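Local coordinates for glucose-6-phosphate 1-dehydrogenase (Kluyveromyces lactis, PDB 7E6I), which catalyses the NADP-dependent oxidation of glucose 6-phosphate to 6-phosphogluconolactone, the first and rate-limiting step of the oxidative pentose phosphate pathway, at residues H157-A162 / E435-W440; N244-V249 / M335-A340; S278-D283 / K441-L446; F316-F321 / D469-F474. All coordinates share one frame; numbering follows the deposited sequence.

Contact 1. Residues H157-A162 / E435-W440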
loop_
_atom_site.group_PDB
_atom_site.type_symbol
_atom_site.label_atom_id
_atom_site.label_comp_id
_atom_site.label_asym_id
_atom_site.label_seq_id
_atom_site.Cartn_x
_atom_site.Cartn_y
_atom_site.Cartn_z
ATOM N N HIS A 157 -6.381 -2.751 14.539
ATOM C CA HIS A 157 -6.602 -4.114 14.089
ATOM C C HIS A 157 -8.082 -4.436 13.956
ATOM O O HIS A 157 -8.427 -5.567 13.579
ATOM C CB HIS A 157 -5.943 -5.101 15.061
ATOM C CG HIS A 157 -6.240 -4.808 16.494
ATOM N ND1 HIS A 157 -7.307 -5.373 17.164
ATOM C CD2 HIS A 157 -5.635 -3.980 17.377
ATOM C CE1 HIS A 157 -7.332 -4.924 18.407
ATOM N NE2 HIS A 157 -6.333 -4.072 18.560
ATOM N N ASP A 158 -8.958 -3.486 14.272
ATOM C CA ASP A 158 -10.401 -3.586 14.072
ATOM C C ASP A 158 -10.961 -2.183 14.269
ATOM O O ASP A 158 -10.221 -1.240 14.581
ATOM C CB ASP A 158 -11.054 -4.606 15.015
ATOM C CG ASP A 158 -10.701 -4.377 16.484
ATOM O OD1 ASP A 158 -10.348 -3.235 16.879
ATOM O OD2 ASP A 158 -10.772 -5.361 17.254
ATOM N N LEU A 159 -12.278 -2.049 14.089
ATOM C CA LEU A 159 -12.902 -0.733 14.192
ATOM C C LEU A 159 -12.593 -0.073 15.537
ATOM O O LEU A 159 -12.211 1.108 15.587
ATOM C CB LEU A 159 -14.411 -0.853 13.987
ATOM C CG LEU A 159 -15.167 0.468 14.125
ATOM C CD1 LEU A 159 -14.660 1.488 13.125
ATOM C CD2 LEU A 159 -16.667 0.254 13.918
ATOM N N GLN A 160 -12.720 -0.830 16.634
ATOM C CA GLN A 160 -12.626 -0.229 17.959
ATOM C C GLN A 160 -11.231 0.315 18.229
ATOM O O GLN A 160 -11.077 1.454 18.684
ATOM C CB GLN A 160 -13.019 -1.242 19.027
ATOM C CG GLN A 160 -13.585 -0.578 20.275
ATOM C CD GLN A 160 -13.477 -1.450 21.517
ATOM O OE1 GLN A 160 -14.314 -2.330 21.746
ATOM N NE2 GLN A 160 -12.449 -1.206 22.330
ATOM N N SER A 161 -10.200 -0.485 17.968
ATOM C CA SER A 161 -8.840 -0.018 18.201
ATOM C C SER A 161 -8.490 1.156 17.290
ATOM O O SER A 161 -7.886 2.136 17.743
ATOM C CB SER A 161 -7.850 -1.185 18.057
ATOM O OG SER A 161 -7.995 -1.902 16.834
ATOM N N ALA A 162 -8.899 1.107 16.015
ATOM C CA ALA A 162 -8.603 2.226 15.118
ATOM C C ALA A 162 -9.291 3.505 15.579
ATOM O O ALA A 162 -8.676 4.581 15.588
ATOM C CB ALA A 162 -9.009 1.889 13.684
ATOM N N GLU A 435 -11.692 7.612 5.543
ATOM C CA GLU A 435 -11.305 6.449 4.754
ATOM C C GLU A 435 -10.952 5.268 5.657
ATOM O O GLU A 435 -11.399 4.132 5.438
ATOM C CB GLU A 435 -10.118 6.842 3.876
ATOM C CG GLU A 435 -9.715 5.869 2.813
ATOM C CD GLU A 435 -8.530 6.392 1.991
ATOM O OE1 GLU A 435 -8.043 7.522 2.261
ATOM O OE2 GLU A 435 -8.082 5.678 1.067
ATOM N N LEU A 436 -10.135 5.522 6.676
ATOM C CA LEU A 436 -9.803 4.494 7.654
ATOM C C LEU A 436 -11.056 3.986 8.354
ATOM O O LEU A 436 -11.280 2.770 8.477
ATOM C CB LEU A 436 -8.822 5.082 8.670
ATOM C CG LEU A 436 -7.739 4.250 9.325
ATOM C CD1 LEU A 436 -7.308 3.101 8.434
ATOM C CD2 LEU A 436 -6.574 5.176 9.635
ATOM N N ASP A 437 -11.893 4.911 8.817
ATOM C CA ASP A 437 -13.059 4.517 9.591
ATOM C C ASP A 437 -13.974 3.614 8.778
ATOM O O ASP A 437 -14.402 2.557 9.256
ATOM C CB ASP A 437 -13.803 5.757 10.072
ATOM C CG ASP A 437 -15.012 5.408 10.898
ATOM O OD1 ASP A 437 -14.861 4.756 11.951
ATOM O OD2 ASP A 437 -16.128 5.776 10.486
ATOM N N VAL A 438 -14.266 4.000 7.529
ATOM C CA VAL A 438 -15.187 3.210 6.714
ATOM C C VAL A 438 -14.573 1.862 6.350
ATOM O O VAL A 438 -15.270 0.838 6.295
ATOM C CB VAL A 438 -15.597 3.992 5.459
ATOM C CG1 VAL A 438 -16.546 3.159 4.620
ATOM C CG2 VAL A 438 -16.241 5.291 5.857
ATOM N N SER A 439 -13.265 1.829 6.096
ATOM C CA SER A 439 -12.668 0.554 5.731
ATOM C C SER A 439 -12.717 -0.423 6.904
ATOM O O SER A 439 -12.924 -1.622 6.704
ATOM C CB SER A 439 -11.238 0.765 5.230
ATOM O OG SER A 439 -10.322 0.852 6.314
ATOM N N TRP A 440 -12.583 0.073 8.136
ATOM C CA TRP A 440 -12.707 -0.805 9.296
ATOM C C TRP A 440 -14.160 -1.183 9.579
ATOM O O TRP A 440 -14.421 -2.316 9.995
ATOM C CB TRP A 440 -12.056 -0.168 10.533
ATOM C CG TRP A 440 -10.549 -0.386 10.572
ATOM C CD1 TRP A 440 -9.575 0.575 10.592
ATOM C CD2 TRP A 440 -9.867 -1.646 10.568
ATOM N NE1 TRP A 440 -8.330 -0.007 10.601
ATOM C CE2 TRP A 440 -8.480 -1.371 10.582
ATOM C CE3 TRP A 440 -10.294 -2.986 10.548
ATOM C CZ2 TRP A 440 -7.518 -2.379 10.582
ATOM C CZ3 TRP A 440 -9.339 -3.985 10.545
ATOM C CH2 TRP A 440 -7.964 -3.675 10.563
#

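Contact 2. Residues N244-V249 / M335-A340. With BG6 (6-O-phosphono-beta-D-glucopyranose), chain B.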
loop_
_atom_site.group_PDB
_atom_site.type_symbol
_atom_site.label_atom_id
_atom_site.label_comp_id
_atom_site.label_asym_id
_atom_site.label_seq_id
_atom_site.Cartn_x
_atom_site.Cartn_y
_atom_site.Cartn_z
ATOM N N ASN A 244 -6.179 -3.295 3.718
ATOM C CA ASN A 244 -5.472 -2.064 3.391
ATOM C C ASN A 244 -5.039 -2.036 1.925
ATOM O O ASN A 244 -5.732 -1.431 1.105
ATOM C CB ASN A 244 -4.262 -1.874 4.317
ATOM C CG ASN A 244 -3.639 -3.186 4.725
ATOM O OD1 ASN A 244 -2.817 -3.745 4.004
ATOM N ND2 ASN A 244 -4.016 -3.681 5.884
ATOM N N HIS A 245 -3.912 -2.672 1.580
ATOM C CA HIS A 245 -3.366 -2.574 0.224
ATOM C C HIS A 245 -4.408 -2.889 -0.841
ATOM O O HIS A 245 -4.685 -2.067 -1.726
ATOM C CB HIS A 245 -2.177 -3.520 0.058
ATOM C CG HIS A 245 -1.095 -3.307 1.064
ATOM N ND1 HIS A 245 -0.751 -2.054 1.531
ATOM C CD2 HIS A 245 -0.290 -4.183 1.705
ATOM C CE1 HIS A 245 0.232 -2.170 2.404
ATOM N NE2 HIS A 245 0.528 -3.451 2.531
ATOM N N LEU A 246 -4.982 -4.096 -0.792
ATOM C CA LEU A 246 -5.889 -4.505 -1.861
ATOM C C LEU A 246 -7.146 -3.638 -1.887
ATOM O O LEU A 246 -7.649 -3.297 -2.967
ATOM C CB LEU A 246 -6.234 -5.989 -1.704
ATOM C CG LEU A 246 -5.063 -6.986 -1.868
ATOM C CD1 LEU A 246 -5.552 -8.362 -2.297
ATOM C CD2 LEU A 246 -4.011 -6.450 -2.867
ATOM N N LEU A 247 -7.674 -3.272 -0.716
ATOM C CA LEU A 247 -8.841 -2.398 -0.692
ATOM C C LEU A 247 -8.521 -1.047 -1.317
ATOM O O LEU A 247 -9.344 -0.481 -2.046
ATOM C CB LEU A 247 -9.349 -2.220 0.736
ATOM C CG LEU A 247 -10.651 -1.419 0.849
ATOM C CD1 LEU A 247 -11.733 -2.044 -0.040
ATOM C CD2 LEU A 247 -11.127 -1.330 2.300
ATOM N N GLN A 248 -7.323 -0.526 -1.059
ATOM C CA GLN A 248 -6.904 0.729 -1.677
ATOM C C GLN A 248 -6.972 0.640 -3.197
ATOM O O GLN A 248 -7.595 1.483 -3.852
ATOM C CB GLN A 248 -5.482 1.080 -1.234
ATOM C CG GLN A 248 -5.383 1.726 0.139
ATOM C CD GLN A 248 -6.083 3.075 0.206
ATOM O OE1 GLN A 248 -6.369 3.691 -0.816
ATOM N NE2 GLN A 248 -6.360 3.538 1.412
ATOM N N VAL A 249 -6.331 -0.385 -3.772
ATOM C CA VAL A 249 -6.371 -0.596 -5.216
ATOM C C VAL A 249 -7.809 -0.632 -5.716
ATOM O O VAL A 249 -8.161 0.026 -6.700
ATOM C CB VAL A 249 -5.626 -1.891 -5.581
ATOM C CG1 VAL A 249 -5.904 -2.263 -7.042
ATOM C CG2 VAL A 249 -4.139 -1.744 -5.298
ATOM N N MET A 335 -11.753 -10.008 -4.136
ATOM C CA MET A 335 -10.381 -9.785 -3.700
ATOM C C MET A 335 -9.857 -11.110 -3.181
ATOM O O MET A 335 -10.539 -11.784 -2.402
ATOM C CB MET A 335 -10.303 -8.724 -2.608
ATOM C CG MET A 335 -10.293 -7.290 -3.128
ATOM S SD MET A 335 -10.107 -6.074 -1.786
ATOM C CE MET A 335 -9.790 -7.175 -0.415
ATOM N N ARG A 336 -8.665 -11.495 -3.613
ATOM C CA ARG A 336 -8.107 -12.761 -3.169
ATOM C C ARG A 336 -6.614 -12.597 -2.923
ATOM O O ARG A 336 -5.899 -12.026 -3.752
ATOM C CB ARG A 336 -8.396 -13.889 -4.176
ATOM C CG ARG A 336 -7.884 -13.694 -5.607
ATOM C CD ARG A 336 -8.493 -14.794 -6.491
ATOM N NE ARG A 336 -8.371 -14.604 -7.940
ATOM C CZ ARG A 336 -7.346 -15.053 -8.663
ATOM N NH1 ARG A 336 -6.362 -15.698 -8.058
ATOM N NH2 ARG A 336 -7.304 -14.874 -9.983
ATOM N N ALA A 337 -6.161 -13.071 -1.770
ATOM C CA ALA A 337 -4.782 -12.917 -1.330
ATOM C C ALA A 337 -4.320 -14.203 -0.654
ATOM O O ALA A 337 -5.073 -14.804 0.122
ATOM C CB ALA A 337 -4.637 -11.749 -0.355
ATOM N N GLY A 338 -3.081 -14.614 -0.941
ATOM C CA GLY A 338 -2.524 -15.797 -0.315
ATOM C C GLY A 338 -1.019 -15.733 -0.194
ATOM O O GLY A 338 -0.325 -15.145 -1.033
ATOM N N LYS A 339 -0.514 -16.340 0.874
ATOM C CA LYS A 339 0.897 -16.634 1.043
ATOM C C LYS A 339 1.126 -18.105 0.732
ATOM O O LYS A 339 0.196 -18.913 0.754
ATOM C CB LYS A 339 1.355 -16.309 2.469
ATOM C CG LYS A 339 1.908 -14.883 2.635
ATOM C CD LYS A 339 1.374 -14.183 3.885
ATOM C CE LYS A 339 2.412 -13.280 4.546
ATOM N NZ LYS A 339 2.948 -12.192 3.686
ATOM N N ALA A 340 2.377 -18.439 0.412
ATOM C CA ALA A 340 2.796 -19.829 0.183
ATOM C C ALA A 340 2.070 -20.445 -1.012
ATOM O O ALA A 340 1.664 -21.609 -0.988
ATOM C CB ALA A 340 2.607 -20.688 1.440
HETATM C C1 BG6 B . 3.000 -5.787 4.130
HETATM C C2 BG6 B . 2.526 -7.131 4.679
HETATM O O1 BG6 B . 2.141 -4.752 4.401
HETATM O O5 BG6 B . 3.113 -5.880 2.637
HETATM C C3 BG6 B . 3.429 -8.240 4.262
HETATM O O2 BG6 B . 2.426 -7.105 6.109
HETATM C C4 BG6 B . 3.519 -8.333 2.774
HETATM O O3 BG6 B . 2.922 -9.512 4.748
HETATM C C5 BG6 B . 3.969 -6.998 2.180
HETATM O O4 BG6 B . 4.434 -9.383 2.436
HETATM C C6 BG6 B . 3.914 -6.969 0.677
HETATM O O6 BG6 B . 4.338 -5.686 0.253
HETATM P P BG6 B . 5.139 -5.570 -1.196
HETATM O O1P BG6 B . 4.182 -6.265 -2.145
HETATM O O2P BG6 B . 6.464 -6.275 -1.075
HETATM O O3P BG6 B . 5.412 -4.126 -1.615
#

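Contact 3. Residues S278-D283 / K441-L446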
loop_
_atom_site.group_PDB
_atom_site.type_symbol
_atom_site.label_atom_id
_atom_site.label_comp_id
_atom_site.label_asym_id
_atom_site.label_seq_id
_atom_site.Cartn_x
_atom_site.Cartn_y
_atom_site.Cartn_z
ATOM N N SER A 278 -21.693 -2.855 -0.096
ATOM C CA SER A 278 -22.609 -3.587 0.756
ATOM C C SER A 278 -21.808 -4.278 1.855
ATOM O O SER A 278 -20.598 -4.453 1.716
ATOM C CB SER A 278 -23.380 -4.609 -0.066
ATOM O OG SER A 278 -24.334 -3.938 -0.891
ATOM N N PRO A 279 -22.444 -4.665 2.961
ATOM C CA PRO A 279 -21.724 -5.459 3.965
ATOM C C PRO A 279 -21.260 -6.780 3.371
ATOM O O PRO A 279 -21.944 -7.379 2.536
ATOM C CB PRO A 279 -22.765 -5.683 5.067
ATOM C CG PRO A 279 -23.805 -4.635 4.860
ATOM C CD PRO A 279 -23.824 -4.363 3.382
ATOM N N ILE A 280 -20.086 -7.234 3.812
ATOM C CA ILE A 280 -19.568 -8.508 3.339
ATOM C C ILE A 280 -20.492 -9.632 3.777
ATOM O O ILE A 280 -20.857 -9.747 4.958
ATOM C CB ILE A 280 -18.143 -8.723 3.866
ATOM C CG1 ILE A 280 -17.241 -7.563 3.431
ATOM C CG2 ILE A 280 -17.609 -10.087 3.439
ATOM C CD1 ILE A 280 -15.937 -7.511 4.145
ATOM N N ASP A 281 -20.883 -10.464 2.823
ATOM C CA ASP A 281 -21.577 -11.710 3.109
ATOM C C ASP A 281 -20.555 -12.704 3.668
ATOM O O ASP A 281 -19.629 -13.114 2.957
ATOM C CB ASP A 281 -22.245 -12.195 1.827
ATOM C CG ASP A 281 -22.882 -13.569 1.953
ATOM O OD1 ASP A 281 -23.005 -14.104 3.080
ATOM O OD2 ASP A 281 -23.298 -14.104 0.898
ATOM N N HIS A 282 -20.709 -13.092 4.950
ATOM C CA HIS A 282 -19.728 -13.977 5.583
ATOM C C HIS A 282 -19.712 -15.382 4.993
ATOM O O HIS A 282 -18.781 -16.147 5.283
ATOM C CB HIS A 282 -19.974 -14.071 7.089
ATOM C CG HIS A 282 -19.915 -12.749 7.788
ATOM N ND1 HIS A 282 -20.350 -12.569 9.082
ATOM C CD2 HIS A 282 -19.471 -11.541 7.370
ATOM C CE1 HIS A 282 -20.186 -11.305 9.430
ATOM N NE2 HIS A 282 -19.644 -10.662 8.413
ATOM N N ASP A 283 -20.712 -15.739 4.190
ATOM C CA ASP A 283 -20.693 -17.000 3.473
ATOM C C ASP A 283 -19.995 -16.904 2.127
ATOM O O ASP A 283 -19.520 -17.923 1.621
ATOM C CB ASP A 283 -22.117 -17.512 3.247
ATOM C CG ASP A 283 -22.686 -18.210 4.471
ATOM O OD1 ASP A 283 -22.010 -19.116 5.023
ATOM O OD2 ASP A 283 -23.811 -17.846 4.878
ATOM N N LYS A 441 -15.120 -0.284 9.322
ATOM C CA LYS A 441 -16.527 -0.659 9.475
ATOM C C LYS A 441 -16.895 -1.796 8.532
ATOM O O LYS A 441 -17.759 -2.626 8.855
ATOM C CB LYS A 441 -17.437 0.547 9.221
ATOM C CG LYS A 441 -17.628 1.463 10.416
ATOM C CD LYS A 441 -18.088 2.865 9.994
ATOM C CE LYS A 441 -18.710 3.599 11.197
ATOM N NZ LYS A 441 -18.080 4.905 11.561
ATOM N N LEU A 442 -16.234 -1.861 7.373
ATOM C CA LEU A 442 -16.519 -2.883 6.376
ATOM C C LEU A 442 -15.951 -4.244 6.778
ATOM O O LEU A 442 -16.638 -5.266 6.668
ATOM C CB LEU A 442 -15.954 -2.437 5.023
ATOM C CG LEU A 442 -16.111 -3.419 3.866
ATOM C CD1 LEU A 442 -17.588 -3.710 3.627
ATOM C CD2 LEU A 442 -15.451 -2.909 2.589
ATOM N N PHE A 443 -14.707 -4.278 7.258
ATOM C CA PHE A 443 -14.019 -5.540 7.488
ATOM C C PHE A 443 -14.188 -6.087 8.898
ATOM O O PHE A 443 -13.987 -7.292 9.109
ATOM C CB PHE A 443 -12.529 -5.380 7.213
ATOM C CG PHE A 443 -12.172 -5.561 5.795
ATOM C CD1 PHE A 443 -12.308 -4.517 4.897
ATOM C CD2 PHE A 443 -11.730 -6.786 5.334
ATOM C CE1 PHE A 443 -11.984 -4.702 3.548
ATOM C CE2 PHE A 443 -11.408 -6.971 3.995
ATOM C CZ PHE A 443 -11.541 -5.939 3.103
ATOM N N THR A 444 -14.514 -5.246 9.873
ATOM C CA THR A 444 -14.572 -5.743 11.244
ATOM C C THR A 444 -15.589 -6.865 11.415
ATOM O O THR A 444 -15.239 -7.893 12.020
ATOM C CB THR A 444 -14.837 -4.583 12.207
ATOM O OG1 THR A 444 -13.642 -3.796 12.334
ATOM C CG2 THR A 444 -15.246 -5.121 13.570
ATOM N N PRO A 445 -16.820 -6.773 10.903
ATOM C CA PRO A 445 -17.745 -7.907 11.076
ATOM C C PRO A 445 -17.206 -9.211 10.509
ATOM O O PRO A 445 -17.333 -10.254 11.155
ATOM C CB PRO A 445 -19.011 -7.439 10.351
ATOM C CG PRO A 445 -18.924 -5.951 10.355
ATOM C CD PRO A 445 -17.459 -5.672 10.155
ATOM N N LEU A 446 -16.595 -9.192 9.324
ATOM C CA LEU A 446 -15.993 -10.421 8.824
ATOM C C LEU A 446 -14.912 -10.918 9.774
ATOM O O LEU A 446 -14.842 -12.116 10.074
ATOM C CB LEU A 446 -15.414 -10.206 7.431
ATOM C CG LEU A 446 -14.605 -11.405 6.915
ATOM C CD1 LEU A 446 -15.483 -12.643 6.815
ATOM C CD2 LEU A 446 -13.960 -11.123 5.568
HETATM O O HOH W 1 -19.434 -5.594 6.111
#

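Contact 4. Residues F316-F321 / D469-F474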
loop_
_atom_site.group_PDB
_atom_site.type_symbol
_atom_site.label_atom_id
_atom_site.label_comp_id
_atom_site.label_asym_id
_atom_site.label_seq_id
_atom_site.Cartn_x
_atom_site.Cartn_y
_atom_site.Cartn_z
ATOM N N PHE A 316 -4.745 -17.690 3.326
ATOM C CA PHE A 316 -5.311 -17.407 2.017
ATOM C C PHE A 316 -6.772 -17.065 2.211
ATOM O O PHE A 316 -7.485 -17.806 2.893
ATOM C CB PHE A 316 -5.201 -18.603 1.058
ATOM C CG PHE A 316 -5.926 -18.393 -0.246
ATOM C CD1 PHE A 316 -7.304 -18.519 -0.331
ATOM C CD2 PHE A 316 -5.228 -18.054 -1.381
ATOM C CE1 PHE A 316 -7.957 -18.295 -1.503
ATOM C CE2 PHE A 316 -5.884 -17.835 -2.556
ATOM C CZ PHE A 316 -7.257 -17.955 -2.616
ATOM N N ALA A 317 -7.235 -16.002 1.555
ATOM C CA ALA A 317 -8.649 -15.646 1.571
ATOM C C ALA A 317 -9.079 -15.111 0.215
ATOM O O ALA A 317 -8.376 -14.303 -0.400
ATOM C CB ALA A 317 -8.959 -14.596 2.651
ATOM N N ALA A 318 -10.254 -15.545 -0.233
ATOM C CA ALA A 318 -10.958 -14.933 -1.349
ATOM C C ALA A 318 -12.285 -14.429 -0.807
ATOM O O ALA A 318 -12.968 -15.159 -0.083
ATOM C CB ALA A 318 -11.160 -15.924 -2.496
ATOM N N ILE A 319 -12.624 -13.173 -1.104
ATOM C CA ILE A 319 -13.813 -12.532 -0.550
ATOM C C ILE A 319 -14.595 -11.878 -1.676
ATOM O O ILE A 319 -14.014 -11.178 -2.513
ATOM C CB ILE A 319 -13.465 -11.475 0.513
ATOM C CG1 ILE A 319 -12.597 -12.065 1.632
ATOM C CG2 ILE A 319 -14.736 -10.854 1.070
ATOM C CD1 ILE A 319 -11.930 -10.981 2.523
ATOM N N GLY A 320 -15.910 -12.078 -1.682
ATOM C CA GLY A 320 -16.772 -11.424 -2.653
ATOM C C GLY A 320 -17.265 -10.095 -2.108
ATOM O O GLY A 320 -17.549 -9.959 -0.919
ATOM N N PHE A 321 -17.359 -9.115 -2.993
ATOM C CA PHE A 321 -17.807 -7.782 -2.629
ATOM C C PHE A 321 -18.878 -7.327 -3.600
ATOM O O PHE A 321 -18.912 -7.755 -4.759
ATOM C CB PHE A 321 -16.656 -6.774 -2.656
ATOM C CG PHE A 321 -15.655 -6.969 -1.561
ATOM C CD1 PHE A 321 -15.802 -6.307 -0.355
ATOM C CD2 PHE A 321 -14.564 -7.804 -1.742
ATOM C CE1 PHE A 321 -14.878 -6.476 0.658
ATOM C CE2 PHE A 321 -13.638 -7.985 -0.735
ATOM C CZ PHE A 321 -13.797 -7.307 0.474
ATOM N N ASP A 469 -8.341 -25.500 -3.021
ATOM C CA ASP A 469 -9.519 -26.106 -3.624
ATOM C C ASP A 469 -10.701 -25.160 -3.501
ATOM O O ASP A 469 -10.888 -24.498 -2.474
ATOM C CB ASP A 469 -9.857 -27.450 -2.955
ATOM C CG ASP A 469 -8.792 -28.520 -3.197
ATOM O OD1 ASP A 469 -8.843 -29.582 -2.527
ATOM O OD2 ASP A 469 -7.907 -28.301 -4.062
ATOM N N GLY A 470 -11.505 -25.102 -4.556
ATOM C CA GLY A 470 -12.708 -24.305 -4.575
ATOM C C GLY A 470 -12.561 -22.931 -5.195
ATOM O O GLY A 470 -13.583 -22.267 -5.415
ATOM N N LEU A 471 -11.328 -22.494 -5.495
ATOM C CA LEU A 471 -11.095 -21.133 -5.975
ATOM C C LEU A 471 -11.676 -20.928 -7.366
ATOM O O LEU A 471 -12.461 -20.000 -7.594
ATOM C CB LEU A 471 -9.594 -20.821 -5.977
ATOM C CG LEU A 471 -9.136 -19.355 -5.905
ATOM C CD1 LEU A 471 -8.422 -18.988 -7.166
ATOM C CD2 LEU A 471 -10.276 -18.359 -5.608
ATOM N N VAL A 472 -11.297 -21.794 -8.310
ATOM C CA VAL A 472 -11.763 -21.670 -9.691
ATOM C C VAL A 472 -13.289 -21.676 -9.747
ATOM O O VAL A 472 -13.904 -20.928 -10.520
ATOM C CB VAL A 472 -11.144 -22.791 -10.544
ATOM C CG1 VAL A 472 -11.999 -23.090 -11.734
ATOM C CG2 VAL A 472 -9.775 -22.380 -11.000
ATOM N N GLU A 473 -13.920 -22.506 -8.908
ATOM C CA GLU A 473 -15.374 -22.521 -8.770
ATOM C C GLU A 473 -15.880 -21.208 -8.182
ATOM O O GLU A 473 -16.886 -20.651 -8.644
ATOM C CB GLU A 473 -15.774 -23.699 -7.865
ATOM C CG GLU A 473 -16.830 -24.659 -8.368
ATOM C CD GLU A 473 -16.870 -25.986 -7.544
ATOM O OE1 GLU A 473 -16.195 -26.982 -7.934
ATOM O OE2 GLU A 473 -17.561 -26.029 -6.494
ATOM N N PHE A 474 -15.205 -20.715 -7.138
ATOM C CA PHE A 474 -15.556 -19.427 -6.543
ATOM C C PHE A 474 -15.529 -18.312 -7.590
ATOM O O PHE A 474 -16.441 -17.473 -7.643
ATOM C CB PHE A 474 -14.594 -19.135 -5.383
ATOM C CG PHE A 474 -14.976 -17.946 -4.521
ATOM C CD1 PHE A 474 -15.820 -18.099 -3.427
ATOM C CD2 PHE A 474 -14.443 -16.682 -4.773
ATOM C CE1 PHE A 474 -16.157 -17.011 -2.622
ATOM C CE2 PHE A 474 -14.775 -15.591 -3.970
ATOM C CZ PHE A 474 -15.630 -15.758 -2.894
#

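Contact 1. Residues H157-A162 / E435-W440
The indole of Trp440 lies flat against the backbone of His157 and Asp158, so that one face of the ring system is covered by main chain. CE3 on the six-membered ring sits 3.6 Å from Asp158 CA, and CH2 comes within 3.5 Å of the carbonyl carbon of His157. CG of Trp440 is turned anti to its own carbonyl carbon (chi1 -83°), which places the start of the indole beside the backbone N. At the pyrrole side, Ala162 CB approaches CD1 obliquely to 3.4 Å. Leu159 covers the base of the tryptophan, CD1 lying 4.0 Å from Trp440 CB, and the same methyl reaches Asp437 OD1 as the two side chains cross obliquely. The other carboxylate oxygen of Asp437, OD2, is paired with Lys441.

The backbone over this face leads into helix 159-169, with Asp158 as its N-cap. Asp158 OD1 accepts from Ser161 N at 3.0 Å, met nearly along the C-O axis, and from Ser161 OG, which comes from above the carboxylate plane; Ser161 OG in turn accepts from His157 N at 2.9 Å. His157 O is bonded to Arg239. The indole packing joins the NAD-binding domain to helix 433-451 of the C-terminal domain. The indole is thus held by packing against a turn fixed by its own capping bonds, while Thr444 of the same helix supplies a polar tie to Leu159 N.

Contact 2. Residues N244-V249 / M335-A340
His245 NE2 and the anomeric hydroxyl O1 of glucose 6-phosphate form a hydrogen bond of 2.8 Å, nearly straight at 165°, with O1 at the edge of the imidazole near its plane. The histidine, by similarity the proton acceptor, stands on helix 236-254, which packs on strand 333-338 of the mixed sheet in the C-terminal domain; the axes of segments 244-249 and 335-338 approach to 9.6 Å, roughly antiparallel at 151°. His245 ND1 is bonded to Asp182 OD1, so the ring is held at both nitrogens, and Asn244 OD1 lies over the centre of one face. From just beyond the strand, Lys339 NZ donates to O3 of the sugar at 2.9 Å and also pairs with Glu221. The helix and the residue just past the strand thus each present one group to the substrate. Beneath them the packing is apolar: Leu246 turns toward the strand, its CB 3.9 Å from Met335 SD. Farther out on the same leucine, CD1 meets Ala337 CB at 4.0 Å.

Contact 3. Residues S278-D283 / K441-L446
Loop 278-283 runs past helix 433-451 in an extended course until His282 CA, which lies 6.1 Å from Leu446 CA, and no direct hydrogen bond joins the two segments. This is loop-on-helix packing within the C-terminal domain, the loop linking helix 263-276 to strand 285-291; Asp281 OD1 accepts from Asp283 N in an Asx turn. Ile280 carries most of the apolar contact. Its CG1, anti to the carbonyl carbon (chi1 -57°), is set against Leu442 CD1 at 3.9 Å, the two side chains crossing at about a right angle. Ile280 CD1 approaches Leu442 O to 3.4 Å and lies over one face of the Phe443 ring. The imidazole of His282 has Pro445 CB at its edge, in plane, with NE2 to CB 3.8 Å, and the ring is also stacked with that of Tyr449. A water bridges the backbones, accepting from Ile280 N at 2.9 Å and donating to Leu442 O, also at 2.9 Å.

Contact 4. Residues F316-F321 / D469-F474
Phe474 reaches from the short helix 471-476 onto strand 316-321, part of the large mixed sheet of the C-terminal domain, and makes this a helix-on-sheet packing. From CB, its CG is turned anti to the backbone N (chi1 -170°), which starts the ring off toward the strand. Along one side of the ring, CD2 and then CE2 pass Ala318 CB, the second at 3.9 Å. At the tip, CZ reaches the main chain: Ala318 O is met obliquely at 3.9 Å, whereas Gly320 N lies at the ring edge and in its plane, likewise 3.9 Å from CZ. The tip therefore rests against the backbone at Gly320. His478, stacked on the ring, and Val334 of the next strand also touch Phe474.

One turn earlier in the helix, Leu471 meets the start of the strand. Its CD2 touches the same Ala318 methyl at 4.0 Å, so that this CB is shared by both helix residues. Leu471 CG sits 4.0 Å from Phe316 CZ, the two side chains crossing at about a right angle. The helix itself begins at Gly470, the N-cap; at its positive phi (96°) a CB would be jammed against Asp469 O, so the position calls for glycine. The side chains that meet are all apolar, and no hydrogen bond crosses between the segments. In the first turn of the helix, Phe474 N donates to Gly470 O at 2.8 Å.

Contacts 1 and 3 use successive turns of helix 433-451, their centres 13 Å apart, and meet where Leu159 N is hydrogen-bonded to Thr444 OG1 at 2.8 Å. Contact 2 borders this helix, since Leu247 and Met335 both pack on Phe443 of contact 3. Contacts 2 and 4 use neighbouring strands, joined by Met335 O and Ile319 N at 2.8 Å, with the short C-terminal helix of contact 4 on one face and helix 236-254 on the other. Contact 2 supplies His245 and Lys339, two of the nine residues of the glucose 6-phosphate pocket. The side chain of Trp440 in contact 1 is about 12 Å from the bound BG6. The side chain of Phe316 in contact 4 is about 13 Å from the bound BG6.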